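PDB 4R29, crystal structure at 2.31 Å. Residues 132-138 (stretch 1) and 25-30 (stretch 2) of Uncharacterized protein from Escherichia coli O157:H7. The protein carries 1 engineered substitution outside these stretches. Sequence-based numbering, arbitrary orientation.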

# COMPACT_ATOMS: atom_id res chain seq x y z
N CYS A 132 6.43 3.59 -8.76
CA CYS A 132 5.19 2.98 -9.21
C CYS A 132 4.30 2.49 -8.05
O CYS A 132 4.79 2.03 -7.01
CB CYS A 132 5.48 1.81 -10.15
SG CYS A 132 6.52 2.22 -11.57
N CYS A 133 2.99 2.60 -8.24
CA CYS A 133 2.02 2.09 -7.27
C CYS A 133 1.07 1.09 -7.93
O CYS A 133 0.34 1.45 -8.86
CB CYS A 133 1.21 3.24 -6.65
SG CYS A 133 2.18 4.36 -5.61
N LYS A 134 1.08 -0.15 -7.47
CA LYS A 134 0.04 -1.10 -7.87
C LYS A 134 -1.11 -0.96 -6.87
O LYS A 134 -0.90 -1.05 -5.66
CB LYS A 134 0.58 -2.53 -7.91
CG LYS A 134 1.55 -2.78 -9.07
CD LYS A 134 2.10 -4.23 -9.07
CE LYS A 134 3.00 -4.52 -10.27
NZ LYS A 134 2.24 -4.88 -11.50
N ILE A 135 -2.32 -0.70 -7.37
CA ILE A 135 -3.45 -0.39 -6.52
C ILE A 135 -4.58 -1.38 -6.76
O ILE A 135 -4.83 -1.76 -7.90
CB ILE A 135 -4.01 1.02 -6.79
CG1 ILE A 135 -2.89 2.06 -6.68
CG2 ILE A 135 -5.16 1.34 -5.82
CD1 ILE A 135 -3.26 3.44 -7.25
N PHE A 136 -5.24 -1.79 -5.68
CA PHE A 136 -6.43 -2.64 -5.80
C PHE A 136 -7.27 -2.62 -4.53
O PHE A 136 -6.76 -2.33 -3.45
CB PHE A 136 -6.06 -4.08 -6.16
CG PHE A 136 -5.02 -4.68 -5.25
CD1 PHE A 136 -3.67 -4.47 -5.49
CD2 PHE A 136 -5.40 -5.46 -4.18
CE1 PHE A 136 -2.71 -5.02 -4.66
CE2 PHE A 136 -4.43 -6.02 -3.34
CZ PHE A 136 -3.08 -5.80 -3.59
N PRO A 137 -8.57 -2.94 -4.67
CA PRO A 137 -9.50 -2.95 -3.54
C PRO A 137 -9.03 -3.89 -2.43
O PRO A 137 -8.50 -4.96 -2.72
CB PRO A 137 -10.80 -3.49 -4.16
CG PRO A 137 -10.70 -3.18 -5.62
CD PRO A 137 -9.22 -3.33 -5.94
N LYS A 138 -9.22 -3.51 -1.18
CA LYS A 138 -8.91 -4.40 -0.09
C LYS A 138 -9.94 -5.50 -0.05
O LYS A 138 -11.14 -5.25 -0.11
CB LYS A 138 -8.88 -3.70 1.26
CG LYS A 138 -8.58 -4.65 2.40
CD LYS A 138 -7.98 -3.93 3.61
CE LYS A 138 -7.89 -4.85 4.84
NZ LYS A 138 -7.67 -6.29 4.48
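Stretch 2 25-30: NIYPEI

Stretch 2 packs against a strand of stretch 1 that begins earlier in the chain and runs through Pro-137. The two pieces belong to the same chain and lie more than a hundred residues apart in sequence. The end-to-end direction of Ile-26 to Glu-29 is 50° from that of Cys-133 to Pro-137, so the two segments run obliquely in broadly the same sense. No hydrogen bond joins them. The contact is made by van der Waals packing of side chains against side chains and backbone, and it buries 236 Å² summed over both sides.

Asn-25 does not reach stretch 1. Its backbone has helical phi and psi values of -63° and -38°.

Ile-26 makes the first contact. Its CA lies 7.8 Å from CA of Cys-133, but the packing is with Ile-135. Ile-135 points its CA-to-CB bond toward stretch 2, and its side chain has chi1 in m and chi2 in t. This places CD1 of Ile-135 3.5 Å from the carbonyl O of Ile-26 and 4.2 Å from CD1 of Ile-26. The two methyl ends thus form an apolar contact. Ile-26 itself has chi1 in p and chi2 in t.

Tyr-27 follows with phi -141° and psi 65°. Its CA is 6.5 Å from CA of Ile-135. Its CA-to-CB bond points sideways, yet the end of the side chain comes nearer to the strand, with chi1 in t. Ile-135 lies over one face of the ring. Its CG2 is 4.1 Å from the centroid of the Tyr-27 ring and 24° off the ring normal, a CH-pi contact. CG2 of Ile-135 is also 3.9 Å from CD2 of Tyr-27. The ring reaches on along the strand: OH of Tyr-27 is 3.6 Å from CA of Phe-136 and 3.3 Å from CD of Pro-137. The end of the Phe-136 side chain leads away from stretch 2; the closest approach is by its backbone CA.

Tyr-27 also opens a type I beta turn that ends at Ile-30. Pro-28 occupies the second position, with phi -50° and psi -48°, and makes no contact with stretch 1.

Glu-29 is the third residue of the turn. Its CA-to-CB bond points sideways, but its end comes nearer to the strand. OE2 of Glu-29 lies 3.8 Å from the carbonyl O of Ile-135, a proximity without a hydrogen bond.

Ile-30 closes the turn. Its N gives a weak hydrogen bond of 3.2 Å to O of Tyr-27. Its side chain stays clear of stretch 1.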

# COMPACT_ATOMS: atom_id res chain seq x y z
N ASN A 25 -5.78 8.11 -14.04
CA ASN A 25 -4.38 8.42 -14.28
C ASN A 25 -3.41 7.57 -13.46
O ASN A 25 -2.35 7.19 -13.95
CB ASN A 25 -4.10 9.89 -14.04
CG ASN A 25 -3.89 10.64 -15.33
OD1 ASN A 25 -4.72 11.45 -15.73
ND2 ASN A 25 -2.77 10.34 -16.00
N ILE A 26 -3.78 7.29 -12.21
CA ILE A 26 -2.91 6.52 -11.33
C ILE A 26 -3.39 5.09 -11.14
O ILE A 26 -2.67 4.26 -10.61
CB ILE A 26 -2.80 7.17 -9.96
CG1 ILE A 26 -4.17 7.18 -9.27
CG2 ILE A 26 -2.22 8.57 -10.10
CD1 ILE A 26 -4.11 7.54 -7.78
N TYR A 27 -4.62 4.82 -11.59
CA TYR A 27 -5.23 3.50 -11.41
C TYR A 27 -6.02 3.15 -12.68
O TYR A 27 -7.24 3.03 -12.66
CB TYR A 27 -6.15 3.56 -10.18
CG TYR A 27 -6.76 2.24 -9.74
CD1 TYR A 27 -6.49 1.05 -10.41
CD2 TYR A 27 -7.63 2.20 -8.65
CE1 TYR A 27 -7.05 -0.14 -10.00
CE2 TYR A 27 -8.21 1.02 -8.24
CZ TYR A 27 -7.91 -0.15 -8.92
OH TYR A 27 -8.49 -1.33 -8.51
N PRO A 28 -5.30 2.98 -13.79
CA PRO A 28 -5.92 2.82 -15.11
C PRO A 28 -7.01 1.76 -15.09
O PRO A 28 -8.12 1.99 -15.56
CB PRO A 28 -4.76 2.33 -15.99
CG PRO A 28 -3.53 2.74 -15.29
CD PRO A 28 -3.85 2.72 -13.82
N GLU A 29 -6.68 0.61 -14.51
CA GLU A 29 -7.52 -0.58 -14.62
C GLU A 29 -8.72 -0.58 -13.68
O GLU A 29 -9.20 -1.65 -13.30
CB GLU A 29 -6.66 -1.83 -14.37
CG GLU A 29 -6.12 -1.96 -12.94
CD GLU A 29 -4.86 -1.12 -12.67
OE1 GLU A 29 -4.54 -0.21 -13.46
OE2 GLU A 29 -4.19 -1.38 -11.64
N ILE A 30 -9.21 0.59 -13.30
CA ILE A 30 -10.29 0.65 -12.33
C ILE A 30 -11.67 0.40 -12.96
O ILE A 30 -11.95 0.86 -14.07
CB ILE A 30 -10.32 1.99 -11.58
CG1 ILE A 30 -11.37 1.94 -10.46
CG2 ILE A 30 -10.61 3.14 -12.54
CD1 ILE A 30 -11.52 3.23 -9.68